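Local atomic coordinates of NegoA.19184.a (Neisseria gonorrhoeae, PDB entry 5UEB), a protein that is of unknown function but belongs to the DUF4265 family and joins a five-stranded antiparallel sheet to a four-stranded sheet with two helices. Residues 79-84 / 110-115; 50-55 / 141-146; 12-17 / 24-29; 37-42 / 57-62. All coordinates share one frame; numbering follows the deposited sequence.

Contact 1: residues 79-84 / 110-115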
# COMPACT_ATOMS: atom_id res chain seq x y z
N THR B 79 10.51 -7.19 8.39
CA THR B 79 11.09 -8.15 7.44
C THR B 79 12.29 -7.51 6.76
O THR B 79 12.16 -6.45 6.14
CB THR B 79 10.07 -8.55 6.38
OG1 THR B 79 8.85 -8.98 7.00
CG2 THR B 79 10.61 -9.68 5.48
N ILE B 80 13.46 -8.16 6.86
CA ILE B 80 14.71 -7.69 6.27
C ILE B 80 15.18 -8.76 5.30
O ILE B 80 15.29 -9.93 5.68
CB ILE B 80 15.78 -7.44 7.35
CG1 ILE B 80 15.28 -6.46 8.43
CG2 ILE B 80 17.08 -6.96 6.70
CD1 ILE B 80 14.94 -5.07 7.91
N ASN B 81 15.47 -8.36 4.05
CA ASN B 81 16.05 -9.26 3.05
C ASN B 81 17.56 -9.07 3.07
O ASN B 81 18.04 -7.93 3.09
CB ASN B 81 15.57 -8.93 1.64
CG ASN B 81 14.05 -8.85 1.49
OD1 ASN B 81 13.56 -8.04 0.70
ND2 ASN B 81 13.31 -9.71 2.18
N ILE B 82 18.31 -10.17 3.05
CA ILE B 82 19.77 -10.11 3.09
C ILE B 82 20.32 -11.05 2.04
O ILE B 82 19.94 -12.23 2.00
CB ILE B 82 20.34 -10.51 4.47
CG1 ILE B 82 19.66 -9.74 5.60
CG2 ILE B 82 21.87 -10.34 4.48
CD1 ILE B 82 20.11 -10.17 7.00
N VAL B 83 21.24 -10.56 1.21
CA VAL B 83 21.91 -11.40 0.23
C VAL B 83 23.42 -11.27 0.44
O VAL B 83 23.91 -10.18 0.74
CB VAL B 83 21.49 -11.06 -1.21
CG1 VAL B 83 21.89 -9.67 -1.56
CG2 VAL B 83 22.09 -12.05 -2.19
N VAL B 84 24.14 -12.38 0.31
CA VAL B 84 25.58 -12.40 0.55
C VAL B 84 26.31 -12.95 -0.67
O VAL B 84 25.75 -13.63 -1.53
CB VAL B 84 25.99 -13.16 1.83
CG1 VAL B 84 25.46 -12.46 3.06
CG2 VAL B 84 25.51 -14.60 1.78
N TYR B 110 20.80 -16.26 0.39
CA TYR B 110 19.72 -15.32 0.59
C TYR B 110 18.91 -15.71 1.81
O TYR B 110 18.57 -16.89 1.99
CB TYR B 110 18.78 -15.30 -0.63
CG TYR B 110 17.71 -14.21 -0.59
CD1 TYR B 110 16.50 -14.41 0.07
CD2 TYR B 110 17.92 -13.00 -1.24
CE1 TYR B 110 15.53 -13.42 0.08
CE2 TYR B 110 16.96 -12.01 -1.22
CZ TYR B 110 15.76 -12.22 -0.57
OH TYR B 110 14.81 -11.23 -0.57
N LEU B 111 18.60 -14.72 2.64
CA LEU B 111 17.76 -14.90 3.81
C LEU B 111 16.75 -13.78 3.87
O LEU B 111 17.05 -12.64 3.52
CB LEU B 111 18.59 -14.79 5.12
CG LEU B 111 19.50 -15.93 5.56
CD1 LEU B 111 20.26 -15.53 6.81
CD2 LEU B 111 18.67 -17.18 5.80
N SER B 112 15.55 -14.10 4.32
CA SER B 112 14.63 -13.09 4.81
C SER B 112 14.46 -13.32 6.30
O SER B 112 14.25 -14.45 6.74
CB SER B 112 13.30 -13.17 4.06
OG SER B 112 12.59 -11.96 4.14
N VAL B 113 14.58 -12.24 7.07
CA VAL B 113 14.66 -12.28 8.53
C VAL B 113 13.49 -11.53 9.12
O VAL B 113 13.21 -10.39 8.73
CB VAL B 113 15.99 -11.68 9.02
CG1 VAL B 113 16.08 -11.77 10.54
CG2 VAL B 113 17.16 -12.37 8.33
N ASN B 114 12.82 -12.16 10.09
CA ASN B 114 11.76 -11.52 10.86
C ASN B 114 12.33 -11.02 12.18
O ASN B 114 12.95 -11.79 12.92
CB ASN B 114 10.64 -12.51 11.19
CG ASN B 114 9.52 -11.85 11.94
OD1 ASN B 114 8.69 -11.17 11.34
ND2 ASN B 114 9.49 -12.02 13.27
N PHE B 115 12.11 -9.74 12.47
CA PHE B 115 12.43 -9.18 13.77
C PHE B 115 11.17 -8.73 14.50
O PHE B 115 10.36 -7.99 13.93
CB PHE B 115 13.38 -7.97 13.64
CG PHE B 115 14.77 -8.34 13.22
CD1 PHE B 115 15.63 -8.98 14.11
CD2 PHE B 115 15.23 -8.05 11.95
CE1 PHE B 115 16.92 -9.32 13.73
CE2 PHE B 115 16.52 -8.39 11.56
CZ PHE B 115 17.37 -9.02 12.45
O HOH W 1 8.49 -11.28 8.58

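Contact 2: residues 50-55 / 141-146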
# COMPACT_ATOMS: atom_id res chain seq x y z
N ASN B 50 6.48 -5.03 2.03
CA ASN B 50 5.46 -4.45 2.90
C ASN B 50 4.63 -5.48 3.65
O ASN B 50 3.51 -5.19 4.05
CB ASN B 50 4.58 -3.44 2.16
CG ASN B 50 5.39 -2.39 1.42
OD1 ASN B 50 5.23 -2.20 0.21
ND2 ASN B 50 6.26 -1.72 2.14
N LEU B 51 5.17 -6.69 3.83
CA LEU B 51 4.48 -7.77 4.53
C LEU B 51 5.41 -8.46 5.52
O LEU B 51 6.62 -8.55 5.30
CB LEU B 51 3.93 -8.80 3.53
CG LEU B 51 2.76 -8.31 2.68
CD1 LEU B 51 2.45 -9.34 1.59
CD2 LEU B 51 1.55 -8.09 3.56
N ALA B 52 4.83 -8.96 6.61
CA ALA B 52 5.61 -9.63 7.64
C ALA B 52 4.86 -10.83 8.18
O ALA B 52 3.63 -10.91 8.10
CB ALA B 52 5.95 -8.68 8.80
N LEU B 53 5.63 -11.75 8.74
CA LEU B 53 5.09 -12.88 9.48
C LEU B 53 4.02 -12.41 10.46
O LEU B 53 4.21 -11.42 11.18
CB LEU B 53 6.24 -13.53 10.27
CG LEU B 53 5.91 -14.71 11.19
CD1 LEU B 53 5.48 -15.91 10.36
CD2 LEU B 53 7.11 -15.05 12.07
N ASN B 54 2.89 -13.12 10.48
CA ASN B 54 1.78 -12.90 11.39
C ASN B 54 0.98 -11.63 11.09
O ASN B 54 0.07 -11.29 11.85
CB ASN B 54 2.16 -13.05 12.87
CG ASN B 54 2.53 -14.48 13.21
OD1 ASN B 54 1.95 -15.42 12.65
ND2 ASN B 54 3.49 -14.66 14.10
N ASP B 55 1.24 -10.97 9.96
CA ASP B 55 0.30 -9.97 9.46
C ASP B 55 -1.03 -10.64 9.11
O ASP B 55 -1.07 -11.81 8.70
CB ASP B 55 0.85 -9.32 8.18
CG ASP B 55 1.92 -8.26 8.45
OD1 ASP B 55 2.25 -7.96 9.62
OD2 ASP B 55 2.44 -7.72 7.44
N GLU B 141 15.16 -3.22 3.62
CA GLU B 141 14.07 -3.13 4.60
C GLU B 141 12.76 -3.39 3.87
O GLU B 141 12.08 -2.47 3.40
CB GLU B 141 14.09 -1.77 5.30
CG GLU B 141 15.36 -1.62 6.11
CD GLU B 141 15.56 -0.24 6.71
OE1 GLU B 141 16.39 -0.14 7.63
OE2 GLU B 141 14.91 0.74 6.27
N ALA B 142 12.41 -4.68 3.76
CA ALA B 142 11.22 -5.06 3.00
C ALA B 142 9.96 -4.57 3.68
O ALA B 142 9.01 -4.13 3.02
CB ALA B 142 11.20 -6.57 2.81
N CYS B 143 9.91 -4.65 5.01
CA CYS B 143 8.74 -4.22 5.77
C CYS B 143 9.24 -3.73 7.12
O CYS B 143 9.77 -4.53 7.89
CB CYS B 143 7.78 -5.40 5.95
SG CYS B 143 6.26 -5.03 6.84
N LEU B 144 9.08 -2.44 7.40
CA LEU B 144 9.47 -1.87 8.68
C LEU B 144 8.31 -1.98 9.65
O LEU B 144 7.24 -1.40 9.41
CB LEU B 144 9.89 -0.41 8.53
CG LEU B 144 11.24 -0.19 7.86
CD1 LEU B 144 11.56 1.28 7.77
CD2 LEU B 144 12.35 -0.93 8.61
N GLY B 145 8.52 -2.69 10.75
CA GLY B 145 7.49 -2.85 11.75
C GLY B 145 7.45 -1.71 12.74
O GLY B 145 7.73 -0.56 12.39
N PHE B 146 7.13 -2.02 13.99
CA PHE B 146 7.02 -1.01 15.04
C PHE B 146 8.36 -0.80 15.74
O PHE B 146 9.19 -1.70 15.81
CB PHE B 146 5.95 -1.41 16.06
CG PHE B 146 4.58 -1.64 15.45
CD1 PHE B 146 4.26 -1.13 14.20
CD2 PHE B 146 3.63 -2.37 16.14
CE1 PHE B 146 3.01 -1.35 13.65
CE2 PHE B 146 2.38 -2.60 15.59
CZ PHE B 146 2.07 -2.09 14.35

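Contact 3: residues 12-17 / 24-29. With EDO (1,2-ethanediol), chain M.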
# COMPACT_ATOMS: atom_id res chain seq x y z
N LYS B 12 -3.22 -21.15 1.48
CA LYS B 12 -2.14 -20.50 0.75
C LYS B 12 -2.70 -19.27 0.05
O LYS B 12 -3.84 -19.26 -0.42
CB LYS B 12 -1.59 -21.42 -0.35
CG LYS B 12 -1.34 -22.86 0.03
CD LYS B 12 -0.09 -22.98 0.85
CE LYS B 12 0.38 -24.43 0.88
NZ LYS B 12 1.50 -24.60 1.84
N LEU B 13 -1.85 -18.25 -0.04
CA LEU B 13 -2.20 -16.99 -0.68
C LEU B 13 -1.11 -16.63 -1.68
O LEU B 13 0.07 -16.81 -1.39
CB LEU B 13 -2.20 -15.92 0.41
CG LEU B 13 -2.80 -14.58 0.07
CD1 LEU B 13 -4.21 -14.82 -0.37
CD2 LEU B 13 -2.74 -13.75 1.33
N THR B 14 -1.51 -16.12 -2.85
CA THR B 14 -0.55 -15.56 -3.81
C THR B 14 -0.51 -14.04 -3.66
O THR B 14 -1.55 -13.38 -3.67
CB THR B 14 -0.93 -15.93 -5.25
OG1 THR B 14 -0.86 -17.35 -5.39
CG2 THR B 14 0.03 -15.27 -6.25
N VAL B 15 0.69 -13.49 -3.49
CA VAL B 15 0.91 -12.05 -3.48
C VAL B 15 1.51 -11.66 -4.82
O VAL B 15 2.61 -12.11 -5.17
CB VAL B 15 1.87 -11.63 -2.34
CG1 VAL B 15 2.03 -10.11 -2.31
CG2 VAL B 15 1.37 -12.14 -1.01
N VAL B 16 0.79 -10.84 -5.59
CA VAL B 16 1.32 -10.27 -6.82
C VAL B 16 2.01 -8.96 -6.48
O VAL B 16 1.47 -8.14 -5.73
CB VAL B 16 0.20 -10.05 -7.85
CG1 VAL B 16 0.76 -9.47 -9.15
CG2 VAL B 16 -0.52 -11.35 -8.15
N TYR B 17 3.24 -8.78 -6.97
CA TYR B 17 4.02 -7.61 -6.62
C TYR B 17 4.95 -7.28 -7.78
O TYR B 17 5.13 -8.08 -8.70
CB TYR B 17 4.81 -7.83 -5.31
CG TYR B 17 5.87 -8.90 -5.42
CD1 TYR B 17 5.54 -10.25 -5.34
CD2 TYR B 17 7.21 -8.57 -5.60
CE1 TYR B 17 6.50 -11.24 -5.48
CE2 TYR B 17 8.19 -9.56 -5.73
CZ TYR B 17 7.82 -10.89 -5.66
OH TYR B 17 8.79 -11.87 -5.80
N ILE B 24 6.61 -7.73 -12.99
CA ILE B 24 5.57 -8.39 -12.21
C ILE B 24 6.08 -9.75 -11.73
O ILE B 24 6.83 -10.44 -12.44
CB ILE B 24 4.29 -8.50 -13.04
CG1 ILE B 24 3.09 -8.79 -12.15
CG2 ILE B 24 4.44 -9.52 -14.16
CD1 ILE B 24 2.52 -7.54 -11.52
N ALA B 25 5.71 -10.11 -10.51
CA ALA B 25 6.17 -11.34 -9.88
C ALA B 25 5.09 -11.82 -8.92
O ALA B 25 4.16 -11.08 -8.58
CB ALA B 25 7.49 -11.13 -9.13
N GLU B 26 5.20 -13.08 -8.49
CA GLU B 26 4.24 -13.67 -7.57
C GLU B 26 4.99 -14.44 -6.50
O GLU B 26 5.97 -15.13 -6.80
CB GLU B 26 3.30 -14.63 -8.32
CG GLU B 26 2.42 -13.93 -9.33
CD GLU B 26 1.47 -14.87 -10.05
OE1 GLU B 26 1.33 -16.03 -9.61
OE2 GLU B 26 0.88 -14.44 -11.07
N GLU B 27 4.53 -14.32 -5.25
CA GLU B 27 5.04 -15.14 -4.15
C GLU B 27 3.86 -15.78 -3.43
O GLU B 27 2.91 -15.08 -3.07
CB GLU B 27 5.86 -14.31 -3.15
CG GLU B 27 6.31 -15.15 -1.96
CD GLU B 27 7.30 -14.46 -1.05
OE1 GLU B 27 7.72 -15.12 -0.08
OE2 GLU B 27 7.67 -13.29 -1.29
N ILE B 28 3.93 -17.09 -3.19
CA ILE B 28 2.89 -17.81 -2.45
C ILE B 28 3.30 -17.91 -0.99
O ILE B 28 4.44 -18.29 -0.69
CB ILE B 28 2.64 -19.20 -3.04
CG1 ILE B 28 2.18 -19.08 -4.49
CG2 ILE B 28 1.59 -19.95 -2.20
CD1 ILE B 28 2.01 -20.41 -5.20
N LEU B 29 2.38 -17.56 -0.08
CA LEU B 29 2.62 -17.62 1.35
C LEU B 29 1.63 -18.56 2.02
O LEU B 29 0.42 -18.50 1.75
CB LEU B 29 2.48 -16.23 1.99
CG LEU B 29 3.51 -15.19 1.55
CD1 LEU B 29 3.10 -13.82 2.06
CD2 LEU B 29 4.90 -15.55 2.05
C1 EDO M . -2.64 -19.60 -4.02
O1 EDO M . -3.07 -18.46 -4.78
C2 EDO M . -3.64 -20.72 -4.22
O2 EDO M . -4.90 -20.32 -3.67
O HOH W 2 0.14 -18.56 -7.63
O HOH W 3 8.48 -14.56 -5.78

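Contact 4: residues 37-42 / 57-62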
# COMPACT_ATOMS: atom_id res chain seq x y z
N GLY B 37 -12.78 -14.44 7.82
CA GLY B 37 -12.52 -14.55 6.41
C GLY B 37 -11.20 -13.96 5.96
O GLY B 37 -10.87 -14.05 4.77
N ASN B 38 -10.44 -13.35 6.86
CA ASN B 38 -9.12 -12.84 6.53
C ASN B 38 -8.08 -13.95 6.66
O ASN B 38 -8.40 -15.09 7.01
CB ASN B 38 -8.78 -11.63 7.39
CG ASN B 38 -9.64 -10.43 7.05
OD1 ASN B 38 -9.89 -10.15 5.87
ND2 ASN B 38 -10.14 -9.73 8.07
N PHE B 39 -6.82 -13.62 6.38
CA PHE B 39 -5.76 -14.61 6.22
C PHE B 39 -4.59 -14.23 7.12
O PHE B 39 -4.06 -13.12 7.01
CB PHE B 39 -5.33 -14.64 4.75
CG PHE B 39 -4.38 -15.75 4.38
CD1 PHE B 39 -3.03 -15.68 4.71
CD2 PHE B 39 -4.81 -16.83 3.62
CE1 PHE B 39 -2.14 -16.69 4.32
CE2 PHE B 39 -3.94 -17.85 3.24
CZ PHE B 39 -2.61 -17.78 3.59
N LEU B 40 -4.20 -15.13 8.01
CA LEU B 40 -3.04 -14.93 8.88
C LEU B 40 -1.81 -15.50 8.18
O LEU B 40 -1.74 -16.70 7.94
CB LEU B 40 -3.26 -15.63 10.22
CG LEU B 40 -2.10 -15.63 11.23
CD1 LEU B 40 -1.83 -14.21 11.70
CD2 LEU B 40 -2.42 -16.54 12.43
N ILE B 41 -0.84 -14.63 7.85
CA ILE B 41 0.38 -15.06 7.18
C ILE B 41 1.28 -15.77 8.18
O ILE B 41 1.57 -15.22 9.25
CB ILE B 41 1.09 -13.84 6.55
CG1 ILE B 41 0.23 -13.27 5.41
CG2 ILE B 41 2.48 -14.23 6.05
CD1 ILE B 41 0.76 -11.93 4.87
N GLN B 42 1.72 -16.99 7.85
CA GLN B 42 2.50 -17.80 8.77
C GLN B 42 3.88 -18.17 8.23
O GLN B 42 4.51 -19.12 8.72
CB GLN B 42 1.69 -19.04 9.18
CG GLN B 42 0.42 -18.65 9.92
CD GLN B 42 -0.33 -19.85 10.43
OE1 GLN B 42 -0.63 -20.77 9.66
NE2 GLN B 42 -0.63 -19.86 11.72
N VAL B 57 -4.25 -10.24 6.56
CA VAL B 57 -4.52 -9.60 5.28
C VAL B 57 -5.88 -10.04 4.76
O VAL B 57 -6.38 -11.12 5.09
CB VAL B 57 -3.42 -9.89 4.23
CG1 VAL B 57 -2.05 -9.40 4.72
CG2 VAL B 57 -3.39 -11.38 3.89
N ALA B 58 -6.49 -9.17 3.97
CA ALA B 58 -7.71 -9.48 3.24
C ALA B 58 -7.35 -10.11 1.90
O ALA B 58 -6.31 -9.82 1.31
CB ALA B 58 -8.52 -8.21 3.00
N ILE B 59 -8.25 -10.96 1.41
CA ILE B 59 -7.97 -11.79 0.25
C ILE B 59 -9.11 -11.67 -0.75
O ILE B 59 -10.22 -11.25 -0.42
CB ILE B 59 -7.75 -13.26 0.64
CG1 ILE B 59 -9.01 -13.81 1.30
CG2 ILE B 59 -6.58 -13.37 1.62
CD1 ILE B 59 -8.88 -15.28 1.77
N GLU B 60 -8.81 -12.03 -2.00
CA GLU B 60 -9.78 -12.11 -3.08
C GLU B 60 -9.62 -13.44 -3.78
O GLU B 60 -8.49 -13.91 -3.98
CB GLU B 60 -9.54 -11.03 -4.14
CG GLU B 60 -9.93 -9.64 -3.73
CD GLU B 60 -9.96 -8.69 -4.92
OE1 GLU B 60 -9.32 -8.99 -5.95
OE2 GLU B 60 -10.63 -7.64 -4.83
N ARG B 61 -10.74 -14.03 -4.20
CA ARG B 61 -10.73 -15.28 -4.95
C ARG B 61 -10.87 -15.01 -6.44
O ARG B 61 -11.77 -14.27 -6.86
CB ARG B 61 -11.86 -16.20 -4.48
CG ARG B 61 -11.91 -17.54 -5.18
CD ARG B 61 -12.94 -18.46 -4.53
NE ARG B 61 -12.97 -19.76 -5.19
CZ ARG B 61 -13.80 -20.07 -6.18
NH1 ARG B 61 -14.67 -19.18 -6.63
NH2 ARG B 61 -13.75 -21.29 -6.72
N GLU B 62 -9.98 -15.59 -7.23
CA GLU B 62 -10.07 -15.52 -8.68
C GLU B 62 -9.52 -16.81 -9.26
O GLU B 62 -8.51 -17.32 -8.77
CB GLU B 62 -9.25 -14.33 -9.21
CG GLU B 62 -9.42 -14.07 -10.70
CD GLU B 62 -8.54 -12.93 -11.18
OE1 GLU B 62 -7.31 -13.12 -11.27
OE2 GLU B 62 -9.08 -11.83 -11.43
O HOH W 4 -10.57 -11.33 3.19

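Contact 1: residues 79-84 / 110-115
I80 pairs with V113 and I82 with L111 across two antiparallel strands, each as a hydrogen-bonded pair. Four backbone bonds result, among them I80 N to V113 O (2.9 Å) and I82 N to L111 O (2.8 Å). CA-H...O contacts fill in along the strands: T79 CA lies 3.3 Å from V113 O.

Most of the apolar contacts lie on the face of I80, I82, L111 and V113. I80 CG1 meets the F115 ring at its edge, near the ring plane, 3.9 Å from CD2. V113 CG1 sits over one face of that ring, offset toward the rim. I82 CD1 touches V113 CG2. Strands 78-84 and 110-115 are the central pair of a four-stranded sheet whose beta-alpha-beta-beta-alpha-beta order and 2-3-1-4 arrangement are those of a ferredoxin-like fold. I96 of helix 90-98 packs on V113 and F115.

Polar groups gather on the other face. Y110 CG is anti to the backbone N (chi1 -173°), and the ring lies beside N81, pointing the same way, with its plane 31° from the amide. Y110 OH is 3.2 Å from N81 CG, but its hydrogen bond is to L46 O. N81 ND2 makes a weak bond to S112 OG (3.1 Å), doubtful because S112 has two conformers. S112 OG also bonds P45 O. One water donates to T79 OG1 and N114 OD1, 2.8 Å from each; OG1 also partners L51 O.

Contact 2: residues 50-55 / 141-146
N50 N donates to A142 O at 2.9 Å, the one backbone hydrogen bond between these segments; the donor stands above the carbonyl plane, 41° out of it. The CA atoms of N50 and C143 are 4.4 Å apart.

C143 carries most of the side-chain contact. Its CB points toward the loop and comes 3.4 Å from L51 O. SG is anti to the backbone N (chi1 -179°). It rests against the peptide that joins N50 to L51, 3.6 Å from N50 C and about as close to L51 N. Beyond this, SG reaches A52 CB at 4.2 Å.

A142 and C143 both face T79, which makes a classic beta bulge. The chain turns a corner there, near the end of edge strand 137-143. T79 holds both sides of the contact: its backbone bonds C143, and its OG1 bonds L51 O. L51 O is thus met by a hydroxyl as well as by C143 CB.

The L51 side chain packs on P45, I41 and F68. A type II beta turn follows from A52 to D55, closed by D55 N to A52 O at 3.0 Å. D55 OD2 also accepts A52 N at 2.8 Å, with the donor well above the carboxylate plane. The turn is therefore braced by a side chain as well as by the backbone. D55 OD1 takes a bond from S75 N.

Contact 3: residues 12-17 / 24-29
V15 CG2 meets L29 CD1 at 3.9 Å on the buried face of this strand pair, where the two side chains cross obliquely. L13 lies on the same face and packs on F39, V57 and I59. Farther along that face, A25 CB sits over the Y17 ring, 3.9 Å from its centroid and displaced toward CZ. Y17 CG stands between its backbone N and carbonyl carbon (chi1 65°). The edge of the ring is turned to the second strand, with CE1 3.7 Å from E27 N. A water near the ring plane joins Y17 OH to E26 O.

The pair is a beta hairpin of strands 10-18 and 24-33, held by six backbone hydrogen bonds. V15 N to E27 O is nearly straight (176°). T14 also has backbone bonds to L66 and F68, so the first strand meets the last of the five-stranded sheet, which is consistent with a closed, barrel-like shape.

E27 is a buried acid on the V15 and L29 face. Its carboxylate grips three backbone N-H groups: L46 N at OE1, F47 N and A48 N at OE2. Such a grip would probably stabilise a negative charge.

The opposite face is more polar. V16 CG1 touches I24 CD1 at 3.5 Å. E26 OE2 bonds ND1 of H7 in the second subunit, a residue of a probable purification tag. T14 OG1 is 2.7 Å from a water that makes a weak bond to E26 OE1. T14 OG1 also lies close to O1 of an ethanediol, probably from the crystallisation liquor, which also bonds L66 O.

Contact 4: residues 37-42 / 57-62
V57 and F39 form an antiparallel hydrogen-bonded pair that joins the third and fourth strands of the five-stranded sheet. F39 N donates to V57 O at 2.8 Å, and V57 N to F39 O at 2.9 Å. This is the one bridge between the segments; strand 39-41 and strand 57-62 run at 120° to each other and soon separate.

V57 has the most surface buried here. Its two methyls divide the work. CG1 is anti to the carbonyl carbon (chi1 -59°) and meets I41 CD1 at 3.8 Å, the two side chains crossing at about a right angle. CG2 turns to F39 and lies 3.9 Å from its CB.

F39 receives I59 as well. I59 CG2 touches F39 CB at 3.6 Å, so V57 and I59 both pack at the root of the phenylalanine. The F39 ring itself leads away from strand 57-62.

I59 CG1 stands between its backbone N and carbonyl carbon (chi1 61°), and CD1 comes 3.8 Å from G37 O. Next along the strand, E60 OE2 makes a salt bridge to K10 NZ of the second subunit. Where the backbones part, a water fills in for the next direct bond: it accepts I59 N at 2.9 Å and donates to N38 OD1 at 3.0 Å and, less closely, to G37 O.

How the contacts relate
Contacts 3 and 4 lie in the five-stranded sheet, with centres 12 Å apart, and strands 24-33 and 39-41 are neighbours there. Both touch the second subunit. Contact 1 lies in the four-stranded sheet, centred 18 Å from contact 3 and 23 Å from contact 4, and touches neither. Contact 2 sits between the sheets. It meets contact 1 through T79, contact 3 where L51 packs on V15, and contact 4 through backbone bonds of N54 and D55 to I41. Along the chain, contact 3 closes first, contacts 2 and 4 cross, and contact 1 is nested inside contact 2. Contact 2 brings the C-terminal segment to the loop before strand 56-62, linking the two sheets.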